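Local structure of ripening-associated protein (Musa acuminata, 4PIT) at residues P22-I27 with V42-Y47; D35-V40 with G90-S95; E71-M76 with F94-K99. The protein binds mannose-containing glycans, as a lectin of the jacalin-like family. The protein carries 1 engineered substitution. All blocks are in the same frame, centred on the assembly; numbering follows the deposited sequence. Where two conformers were deposited one is given.

Interaction 1 of 3, residues P22-I27 with V42-Y47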
loop_
_atom_site.group_PDB
_atom_site.type_symbol
_atom_site.label_atom_id
_atom_site.label_comp_id
_atom_site.label_asym_id
_atom_site.label_seq_id
_atom_site.Cartn_x
_atom_site.Cartn_y
_atom_site.Cartn_z
ATOM N N PRO B 22 13.860 8.870 -5.238
ATOM C CA PRO B 22 12.694 9.751 -5.378
ATOM C C PRO B 22 12.953 11.103 -6.031
ATOM O O PRO B 22 12.074 11.953 -5.969
ATOM C CB PRO B 22 12.358 10.021 -3.918
ATOM C CG PRO B 22 13.688 10.111 -3.257
ATOM C CD PRO B 22 14.644 9.208 -4.042
ATOM N N ALA B 23 14.139 11.328 -6.602
ATOM C CA ALA B 23 14.490 12.663 -7.067
ATOM C C ALA B 23 14.072 13.024 -8.482
ATOM O O ALA B 23 14.156 14.211 -8.842
ATOM C CB ALA B 23 15.991 12.845 -6.949
ATOM N N TYR B 24 13.666 12.044 -9.297
ATOM C CA TYR B 24 13.445 12.299 -10.721
ATOM C C TYR B 24 12.005 12.534 -11.065
ATOM O O TYR B 24 11.112 12.168 -10.284
ATOM C CB TYR B 24 13.938 11.072 -11.503
ATOM C CG TYR B 24 15.342 10.622 -11.164
ATOM C CD1 TYR B 24 16.390 11.539 -11.074
ATOM C CD2 TYR B 24 15.641 9.280 -11.008
ATOM C CE1 TYR B 24 17.685 11.126 -10.753
ATOM C CE2 TYR B 24 16.940 8.853 -10.734
ATOM C CZ TYR B 24 17.953 9.779 -10.593
ATOM O OH TYR B 24 19.220 9.335 -10.279
ATOM N N ARG B 25 11.777 13.152 -12.244
ATOM C CA ARG B 25 10.416 13.365 -12.713
ATOM C C ARG B 25 10.057 12.232 -13.677
ATOM O O ARG B 25 10.568 12.188 -14.798
ATOM C CB ARG B 25 10.260 14.715 -13.399
ATOM C CG ARG B 25 8.820 14.899 -13.861
ATOM C CD ARG B 25 8.640 16.166 -14.648
ATOM N NE ARG B 25 7.251 16.308 -15.069
ATOM C CZ ARG B 25 6.763 17.397 -15.654
ATOM N NH1 ARG B 25 7.553 18.439 -15.898
ATOM N NH2 ARG B 25 5.487 17.452 -16.007
ATOM N N ILE B 26 9.162 11.344 -13.260
ATOM C CA ILE B 26 8.731 10.246 -14.137
ATOM C C ILE B 26 7.935 10.844 -15.273
ATOM O O ILE B 26 6.968 11.587 -14.999
ATOM C CB ILE B 26 7.888 9.206 -13.378
ATOM C CG1 ILE B 26 8.695 8.497 -12.287
ATOM C CG2 ILE B 26 7.259 8.182 -14.329
ATOM C CD1 ILE B 26 7.725 7.948 -11.171
ATOM N N ILE B 27 8.286 10.496 -16.532
ATOM C CA ILE B 27 7.475 10.988 -17.659
ATOM C C ILE B 27 6.734 9.838 -18.348
ATOM O O ILE B 27 5.678 10.086 -18.924
ATOM C CB ILE B 27 8.273 11.856 -18.635
ATOM C CG1 ILE B 27 9.410 11.107 -19.306
ATOM C CG2 ILE B 27 8.765 13.147 -17.924
ATOM C CD1 ILE B 27 9.974 11.873 -20.620
ATOM N N VAL B 42 11.461 2.681 -17.135
ATOM C CA VAL B 42 10.996 3.914 -16.528
ATOM C C VAL B 42 11.768 5.013 -17.182
ATOM O O VAL B 42 13.012 4.963 -17.200
ATOM C CB VAL B 42 11.142 3.969 -14.984
ATOM C CG1 VAL B 42 10.630 5.287 -14.407
ATOM C CG2 VAL B 42 10.468 2.754 -14.301
ATOM N N THR B 43 11.051 5.992 -17.767
ATOM C CA THR B 43 11.702 7.138 -18.418
ATOM C C THR B 43 11.432 8.352 -17.576
ATOM O O THR B 43 10.282 8.597 -17.186
ATOM C CB THR B 43 11.219 7.300 -19.879
ATOM O OG1 THR B 43 11.518 6.102 -20.618
ATOM C CG2 THR B 43 11.910 8.484 -20.601
ATOM N N PHE B 44 12.492 9.112 -17.288
ATOM C CA PHE B 44 12.355 10.262 -16.425
ATOM C C PHE B 44 13.240 11.397 -16.890
ATOM O O PHE B 44 14.151 11.184 -17.703
ATOM C CB PHE B 44 12.729 9.863 -14.983
ATOM C CG PHE B 44 14.138 9.332 -14.834
ATOM C CD1 PHE B 44 15.212 10.205 -14.661
ATOM C CD2 PHE B 44 14.388 7.964 -14.867
ATOM C CE1 PHE B 44 16.526 9.716 -14.554
ATOM C CE2 PHE B 44 15.698 7.482 -14.734
ATOM C CZ PHE B 44 16.741 8.360 -14.559
ATOM N N THR B 45 12.961 12.601 -16.395
ATOM C CA THR B 45 13.788 13.767 -16.671
ATOM C C THR B 45 14.379 14.260 -15.369
ATOM O O THR B 45 13.798 14.107 -14.279
ATOM C CB THR B 45 13.007 14.880 -17.397
ATOM O OG1 THR B 45 11.958 15.315 -16.542
ATOM C CG2 THR B 45 12.439 14.437 -18.758
ATOM N N TYR B 46 15.544 14.880 -15.480
ATOM C CA TYR B 46 16.258 15.413 -14.321
ATOM C C TYR B 46 17.217 16.426 -14.856
ATOM O O TYR B 46 18.009 16.081 -15.727
ATOM C CB TYR B 46 16.980 14.278 -13.571
ATOM C CG TYR B 46 17.569 14.650 -12.228
ATOM C CD1 TYR B 46 16.776 15.212 -11.226
ATOM C CD2 TYR B 46 18.881 14.313 -11.907
ATOM C CE1 TYR B 46 17.301 15.495 -9.961
ATOM C CE2 TYR B 46 19.412 14.587 -10.646
ATOM C CZ TYR B 46 18.614 15.167 -9.675
ATOM O OH TYR B 46 19.156 15.442 -8.440
ATOM N N TYR B 47 17.100 17.699 -14.409
ATOM C CA TYR B 47 17.951 18.789 -14.901
ATOM C C TYR B 47 18.019 18.870 -16.456
ATOM O O TYR B 47 19.099 19.037 -17.038
ATOM C CB TYR B 47 19.364 18.662 -14.306
ATOM C CG TYR B 47 19.428 19.123 -12.865
ATOM C CD1 TYR B 47 19.195 18.238 -11.816
ATOM C CD2 TYR B 47 19.744 20.441 -12.548
ATOM C CE1 TYR B 47 19.295 18.648 -10.484
ATOM C CE2 TYR B 47 19.852 20.861 -11.223
ATOM C CZ TYR B 47 19.614 19.967 -10.192
ATOM O OH TYR B 47 19.709 20.390 -8.883
#
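The open end of the hairpin of strands 25-33 and 37-46 is joined here by a short antiparallel ladder and an aromatic cluster. Arg25 and Thr45 form a hydrogen-bonded pair: Arg25 N reaches Thr45 O at 3.0 Å, and Thr45 N returns to Arg25 O at 2.9 Å. One step on, Ile26 and Phe44 make a non-hydrogen-bonded pair, after which Ile27 N donates to Thr43 O at 2.8 Å, almost straight (167°).

In the beta-prism fold of jacalin-related lectins this hairpin supplies the two middle strands of a four-stranded sheet, and strand 49-56 flanks 37-46. Just ahead of the first strand, Tyr24 lays its ring over one face of Phe44 in an offset stack, centroids 4.2 Å apart and planes only 8° from parallel. Phe44 is placed for this by a crowded chi1 of 59°, CG between backbone N and carbonyl carbon. The same tyrosine turns its CD1-CE1 edge to a face of Tyr46, making an edge-to-face pair in which Tyr24 CD1 comes 3.5 Å from Tyr46 CG. With Arg25 and Thr45 on the opposite face of the sheet, Thr45 OG1 lies alongside the extended arginine chain, 3.6 Å from Arg25 CB.

Interaction 2 of 3, residues D35-V40 with G90-S95. With MAN (alpha-D-mannopyranose), chain G; MAN (alpha-D-mannopyranose), chain C.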
loop_
_atom_site.group_PDB
_atom_site.type_symbol
_atom_site.label_atom_id
_atom_site.label_comp_id
_atom_site.label_asym_id
_atom_site.label_seq_id
_atom_site.Cartn_x
_atom_site.Cartn_y
_atom_site.Cartn_z
ATOM N N ASP B 35 2.518 -13.720 -20.246
ATOM C CA ASP B 35 1.841 -14.485 -19.191
ATOM C C ASP B 35 1.968 -13.706 -17.868
ATOM O O ASP B 35 1.044 -13.681 -17.050
ATOM C CB ASP B 35 2.509 -15.841 -19.013
ATOM C CG ASP B 35 2.263 -16.893 -20.073
ATOM O OD1 ASP B 35 1.443 -16.645 -20.975
ATOM O OD2 ASP B 35 2.918 -17.941 -20.008
ATOM N N VAL B 36 3.153 -13.094 -17.659
ATOM C CA VAL B 36 3.432 -12.328 -16.438
ATOM C C VAL B 36 4.019 -10.976 -16.802
ATOM O O VAL B 36 4.124 -10.646 -17.989
ATOM C CB VAL B 36 4.381 -13.104 -15.475
ATOM C CG1 VAL B 36 3.750 -14.419 -15.017
ATOM C CG2 VAL B 36 5.764 -13.342 -16.084
ATOM N N VAL B 37 4.442 -10.207 -15.792
ATOM C CA VAL B 37 5.118 -8.936 -16.060
ATOM C C VAL B 37 6.591 -9.257 -16.194
ATOM O O VAL B 37 7.237 -9.687 -15.230
ATOM C CB VAL B 37 4.827 -7.906 -14.946
ATOM C CG1 VAL B 37 5.556 -6.590 -15.242
ATOM C CG2 VAL B 37 3.322 -7.645 -14.825
ATOM N N ASP B 38 7.123 -9.100 -17.422
ATOM C CA ASP B 38 8.518 -9.396 -17.700
ATOM C C ASP B 38 9.441 -8.317 -17.194
ATOM O O ASP B 38 10.549 -8.594 -16.795
ATOM C CB ASP B 38 8.698 -9.520 -19.221
ATOM C CG ASP B 38 8.006 -10.768 -19.749
ATOM O OD1 ASP B 38 6.763 -10.714 -19.980
ATOM O OD2 ASP B 38 8.683 -11.816 -19.851
ATOM N N GLY B 39 9.019 -7.066 -17.287
ATOM C CA GLY B 39 9.918 -6.007 -16.901
ATOM C C GLY B 39 9.287 -4.672 -17.137
ATOM O O GLY B 39 8.123 -4.582 -17.554
ATOM N N VAL B 40 10.016 -3.605 -16.794
ATOM C CA VAL B 40 9.489 -2.242 -16.943
ATOM C C VAL B 40 10.604 -1.282 -17.341
ATOM O O VAL B 40 11.678 -1.340 -16.739
ATOM C CB VAL B 40 8.815 -1.728 -15.629
ATOM C CG1 VAL B 40 8.173 -0.364 -15.825
ATOM C CG2 VAL B 40 7.785 -2.696 -15.076
ATOM N N GLY B 90 2.501 -11.185 -11.547
ATOM C CA GLY B 90 1.718 -11.801 -12.616
ATOM C C GLY B 90 0.904 -10.798 -13.419
ATOM O O GLY B 90 0.626 -11.006 -14.608
ATOM N N LYS B 91 0.495 -9.702 -12.745
ATOM C CA LYS B 91 -0.282 -8.602 -13.316
ATOM C C LYS B 91 0.152 -7.316 -12.658
ATOM O O LYS B 91 0.418 -7.329 -11.453
ATOM C CB LYS B 91 -1.790 -8.797 -13.095
ATOM C CG LYS B 91 -2.364 -10.057 -13.688
ATOM C CD LYS B 91 -3.868 -10.047 -13.643
ATOM C CE LYS B 91 -4.373 -11.321 -14.250
ATOM N NZ LYS B 91 -5.868 -11.397 -14.178
ATOM N N LEU B 92 0.142 -6.220 -13.413
ATOM C CA LEU B 92 0.491 -4.904 -12.867
ATOM C C LEU B 92 -0.256 -3.819 -13.618
ATOM O O LEU B 92 -0.219 -3.747 -14.844
ATOM C CB LEU B 92 2.009 -4.675 -12.963
ATOM C CG LEU B 92 2.546 -3.312 -12.459
ATOM C CD1 LEU B 92 2.367 -3.192 -10.951
ATOM C CD2 LEU B 92 4.024 -3.182 -12.770
ATOM N N GLY B 93 -0.865 -2.936 -12.859
ATOM C CA GLY B 93 -1.523 -1.784 -13.448
ATOM C C GLY B 93 -1.315 -0.541 -12.618
ATOM O O GLY B 93 -0.802 -0.604 -11.493
ATOM N N PHE B 94 -1.730 0.606 -13.190
ATOM C CA PHE B 94 -1.607 1.900 -12.513
ATOM C C PHE B 94 -2.802 2.755 -12.790
ATOM O O PHE B 94 -3.413 2.635 -13.863
ATOM C CB PHE B 94 -0.375 2.670 -13.037
ATOM C CG PHE B 94 0.952 2.091 -12.623
ATOM C CD1 PHE B 94 1.581 1.123 -13.400
ATOM C CD2 PHE B 94 1.572 2.508 -11.450
ATOM C CE1 PHE B 94 2.819 0.584 -13.011
ATOM C CE2 PHE B 94 2.813 1.961 -11.059
ATOM C CZ PHE B 94 3.423 1.004 -11.846
ATOM N N SER B 95 -3.073 3.685 -11.878
ATOM C CA SER B 95 -4.078 4.725 -12.034
ATOM C C SER B 95 -3.397 6.068 -12.048
ATOM O O SER B 95 -2.456 6.286 -11.297
ATOM C CB SER B 95 -5.071 4.714 -10.861
ATOM O OG SER B 95 -5.628 3.430 -10.650
HETATM C C1 MAN G . 4.721 -15.387 -22.979
HETATM C C2 MAN G . 5.354 -14.421 -23.975
HETATM C C3 MAN G . 6.791 -14.085 -23.573
HETATM C C4 MAN G . 6.880 -13.623 -22.119
HETATM C C5 MAN G . 6.218 -14.640 -21.187
HETATM C C6 MAN G . 6.136 -14.165 -19.747
HETATM O O2 MAN G . 4.547 -13.255 -24.040
HETATM O O3 MAN G . 7.340 -13.084 -24.421
HETATM O O4 MAN G . 8.251 -13.501 -21.780
HETATM O O5 MAN G . 4.872 -14.894 -21.629
HETATM O O6 MAN G . 5.370 -12.961 -19.619
HETATM C C1 MAN C . 5.598 -18.622 -21.853
HETATM C C2 MAN C . 4.599 -17.781 -22.655
HETATM C C3 MAN C . 3.967 -18.609 -23.774
HETATM C C4 MAN C . 5.038 -19.274 -24.631
HETATM C C5 MAN C . 5.956 -20.090 -23.725
HETATM C C6 MAN C . 7.085 -20.790 -24.443
HETATM O O1 MAN C . 4.914 -19.562 -21.076
HETATM O O2 MAN C . 5.303 -16.667 -23.189
HETATM O O3 MAN C . 3.106 -17.808 -24.575
HETATM O O4 MAN C . 4.436 -20.105 -25.620
HETATM O O5 MAN C . 6.548 -19.232 -22.734
HETATM O O6 MAN C . 7.597 -21.850 -23.648
#
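The mannose of chain G is gripped by two backbone amides of the loop before strand 37-46, those of Asp35 and Val36, and by the carboxylate of Asp38, just inside the strand; Gly60 N of the same pocket also hydrogen-bonds to the bound sugar. Asp35 N points straight at the ring oxygen O5, at 3.0 Å and 179°. The exocyclic hydroxyl is held twice: O6 accepts from Val36 N at 3.0 Å and donates to Asp38 OD1 at 2.7 Å. The other carboxylate oxygen, Asp38 OD2, accepts a hydrogen bond from O4 at 2.6 Å, so a single side chain spans two hydroxyls and, with the two amides, should fix how the sugar is turned. The second mannose, chain C, gives its O1 to Asp35 OD2 at 2.8 Å; that oxygen is also bonded to Tyr83 OH, a pocket residue that should help fix the carboxylate. Together with Gly34, these residues spell the GxxxD signature of mannose-specific jacalin-related lectins.

Behind the sugar, a classic bulge at Asp38 and Gly39, opposite Phe32, interrupts the regular strand where the ligand carboxylate emerges. Val36 turns one methyl, CG2, toward the sugar's C6-O6 arm, while its backbone rests on Gly90, with Val36 CA 3.6 Å from Gly90 O. Deeper in, Val37 directs CG2 across the start of the Leu92 side chain, 3.7 Å from Leu92 CB, the two meeting at about a right angle. A looser touch, Val40 CG2 to Leu92 CD2 at 4.4 Å, extends the apolar seam inward.

This seam joins two different sheets of the prism: Val37 and Val40 also pack on Ile31 and Val29 of strand 25-33, whereas Leu92 lies against Met76 of strand 73-83. Strand 86-96 turns a corner at Gly90, beside the sugar-binding loop.

Interaction 3 of 3, residues E71-M76 with F94-K99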
loop_
_atom_site.group_PDB
_atom_site.type_symbol
_atom_site.label_atom_id
_atom_site.label_comp_id
_atom_site.label_asym_id
_atom_site.label_seq_id
_atom_site.Cartn_x
_atom_site.Cartn_y
_atom_site.Cartn_z
ATOM N N GLU B 71 -0.599 15.282 -15.309
ATOM C CA GLU B 71 -1.021 13.915 -15.020
ATOM C C GLU B 71 0.029 13.259 -14.151
ATOM O O GLU B 71 1.224 13.380 -14.432
ATOM C CB GLU B 71 -1.209 13.130 -16.315
ATOM C CG GLU B 71 -1.879 11.772 -16.130
ATOM C CD GLU B 71 -2.077 10.963 -17.399
ATOM O OE1 GLU B 71 -1.504 11.340 -18.449
ATOM O OE2 GLU B 71 -2.792 9.938 -17.337
ATOM N N TYR B 72 -0.424 12.572 -13.107
ATOM C CA TYR B 72 0.501 11.905 -12.192
ATOM C C TYR B 72 -0.044 10.576 -11.759
ATOM O O TYR B 72 -1.254 10.346 -11.819
ATOM C CB TYR B 72 0.798 12.780 -10.962
ATOM C CG TYR B 72 -0.406 13.522 -10.443
ATOM C CD1 TYR B 72 -1.266 12.936 -9.527
ATOM C CD2 TYR B 72 -0.678 14.824 -10.856
ATOM C CE1 TYR B 72 -2.411 13.599 -9.081
ATOM C CE2 TYR B 72 -1.813 15.499 -10.414
ATOM C CZ TYR B 72 -2.668 14.890 -9.511
ATOM O OH TYR B 72 -3.782 15.557 -9.050
ATOM N N LEU B 73 0.866 9.684 -11.302
ATOM C CA LEU B 73 0.488 8.346 -10.857
ATOM C C LEU B 73 -0.074 8.383 -9.456
ATOM O O LEU B 73 0.594 8.851 -8.536
ATOM C CB LEU B 73 1.708 7.395 -10.909
ATOM C CG LEU B 73 2.247 7.148 -12.332
ATOM C CD1 LEU B 73 3.692 6.641 -12.285
ATOM C CD2 LEU B 73 1.311 6.176 -13.121
ATOM N N VAL B 74 -1.311 7.899 -9.282
ATOM C CA VAL B 74 -1.970 7.963 -7.968
ATOM C C VAL B 74 -2.419 6.595 -7.465
ATOM O O VAL B 74 -3.133 6.498 -6.455
ATOM C CB VAL B 74 -3.169 8.949 -7.962
ATOM C CG1 VAL B 74 -2.694 10.369 -8.207
ATOM C CG2 VAL B 74 -4.291 8.525 -8.934
ATOM N N GLY B 75 -2.019 5.541 -8.161
ATOM C CA GLY B 75 -2.397 4.219 -7.725
ATOM C C GLY B 75 -1.614 3.162 -8.455
ATOM O O GLY B 75 -1.197 3.365 -9.597
ATOM N N MET B 76 -1.490 2.005 -7.816
ATOM C CA MET B 76 -0.821 0.847 -8.379
ATOM C C MET B 76 -1.510 -0.389 -7.853
ATOM O O MET B 76 -1.858 -0.423 -6.661
ATOM C CB MET B 76 0.682 0.845 -8.010
ATOM C CG MET B 76 1.469 -0.291 -8.689
ATOM S SD MET B 76 3.241 -0.164 -8.383
ATOM C CE MET B 76 3.302 -0.665 -6.681
ATOM N N PHE B 94 -1.730 0.606 -13.190
ATOM C CA PHE B 94 -1.607 1.900 -12.513
ATOM C C PHE B 94 -2.802 2.755 -12.790
ATOM O O PHE B 94 -3.413 2.635 -13.863
ATOM C CB PHE B 94 -0.375 2.670 -13.037
ATOM C CG PHE B 94 0.952 2.091 -12.623
ATOM C CD1 PHE B 94 1.581 1.123 -13.400
ATOM C CD2 PHE B 94 1.572 2.508 -11.450
ATOM C CE1 PHE B 94 2.819 0.584 -13.011
ATOM C CE2 PHE B 94 2.813 1.961 -11.059
ATOM C CZ PHE B 94 3.423 1.004 -11.846
ATOM N N SER B 95 -3.073 3.685 -11.878
ATOM C CA SER B 95 -4.078 4.725 -12.034
ATOM C C SER B 95 -3.397 6.068 -12.048
ATOM O O SER B 95 -2.456 6.286 -11.297
ATOM C CB SER B 95 -5.071 4.714 -10.861
ATOM O OG SER B 95 -5.628 3.430 -10.650
ATOM N N THR B 96 -3.866 6.973 -12.893
ATOM C CA THR B 96 -3.439 8.359 -12.832
ATOM C C THR B 96 -4.665 9.155 -12.416
ATOM O O THR B 96 -5.757 8.607 -12.293
ATOM C CB THR B 96 -2.824 8.884 -14.128
ATOM O OG1 THR B 96 -3.876 9.075 -15.088
ATOM C CG2 THR B 96 -1.695 8.014 -14.676
ATOM N N ASN B 97 -4.493 10.461 -12.232
ATOM C CA ASN B 97 -5.627 11.317 -11.915
ATOM C C ASN B 97 -6.536 11.464 -13.153
ATOM O O ASN B 97 -7.626 12.020 -13.032
ATOM C CB ASN B 97 -5.123 12.676 -11.428
ATOM C CG ASN B 97 -4.223 13.383 -12.418
ATOM O OD1 ASN B 97 -3.309 12.796 -13.000
ATOM N ND2 ASN B 97 -4.440 14.681 -12.621
ATOM N N LYS B 98 -6.103 10.957 -14.330
ATOM C CA LYS B 98 -6.868 11.044 -15.577
ATOM C C LYS B 98 -7.534 9.714 -15.935
ATOM O O LYS B 98 -8.679 9.731 -16.408
ATOM C CB LYS B 98 -6.004 11.559 -16.733
ATOM C CG LYS B 98 -5.474 12.973 -16.473
ATOM C CD LYS B 98 -5.426 13.859 -17.715
ATOM C CE LYS B 98 -5.159 15.321 -17.379
ATOM N NZ LYS B 98 -6.145 15.891 -16.409
ATOM N N LYS B 99 -6.853 8.564 -15.726
ATOM C CA LYS B 99 -7.481 7.291 -16.052
ATOM C C LYS B 99 -6.739 6.101 -15.482
ATOM O O LYS B 99 -5.652 6.244 -14.948
ATOM C CB LYS B 99 -7.603 7.116 -17.572
ATOM C CG LYS B 99 -6.303 7.195 -18.319
ATOM C CD LYS B 99 -6.499 6.526 -19.677
ATOM C CE LYS B 99 -5.646 7.143 -20.744
#
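Thr96 OG1 is held by three hydrogen bonds. It donates to Glu71 OE2 at 2.6 Å, using the carboxylate's anti lone pair, and accepts from Lys98 N at 3.0 Å and Lys99 N at 3.1 Å. The two acceptor bonds make an ST turn and ST motif that folds the chain back as strand 86-96 ends. Glu71 reaches across with an extended chain, and both of its oxygens are engaged further: OE1 by Gln68 N, OE2 also by Tyr101 OH. So a buried carboxylate ties three parts of the chain together, an environment consistent with its remaining ionised.

Beside it, Asn97 adds a further rung to the sheet. A crowded chi1 of 57° folds the side chain so that OD1 stands in for a backbone carbonyl, accepting from Tyr72 N at 2.9 Å with the donor 35° out of the carbonyl plane, while the backbone N of Asn97 donates to Tyr72 O at 3.3 Å. Thus held, and with ND2 bonded to Gly70 O, the amide lies flat over one face of the Tyr72 ring, their planes 10° apart.

Regular pairing is then offset by a classic beta bulge: two residues, Val74 and Gly75, stand opposite the single Ser95, whose O accepts firmly from Val74 N at 2.8 Å and only weakly from Gly75 N. Beyond the bulge, Met76 and Phe94 are a non-hydrogen-bonded pair. The methionine chain, extended as far as SD, runs alongside the ring and brings SD obliquely to it, 3.4 Å from Phe94 CE2, a Met-aromatic contact. Leu73 CD2 adds its methyl near the root of the phenylalanine.

Strands 73-83 and 86-96 are the inner pair of their sheet, between 110-116 and 100-104. Leu73 continues onto Ile121 and Phe124 of strand 118-128, and Met76 onto Ile135 and Val137 of strand 134-140.

Overall arrangement
The three contacts sample two sheets of the beta-prism and the seam between them. Interaction 1 pairs strands 25-33 and 37-46, interaction 3 pairs strands 73-83 and 86-96, and interaction 2 bridges the two hairpins by joining 37-46 to 86-96. Along the chain interaction 1 closes before interaction 3 opens, whereas interactions 1 and 2 interleave. Interaction 1 is centred about 20 Å from interaction 2 and about 16 Å from interaction 3, while interactions 2 and 3 have centres about 15 Å apart. The last two share Phe94 and Ser95 and touch where Met76 packs on Leu92 and Gly93. Sugar binding thus occupies one end of the prism, with the open ends of both hairpins toward the other.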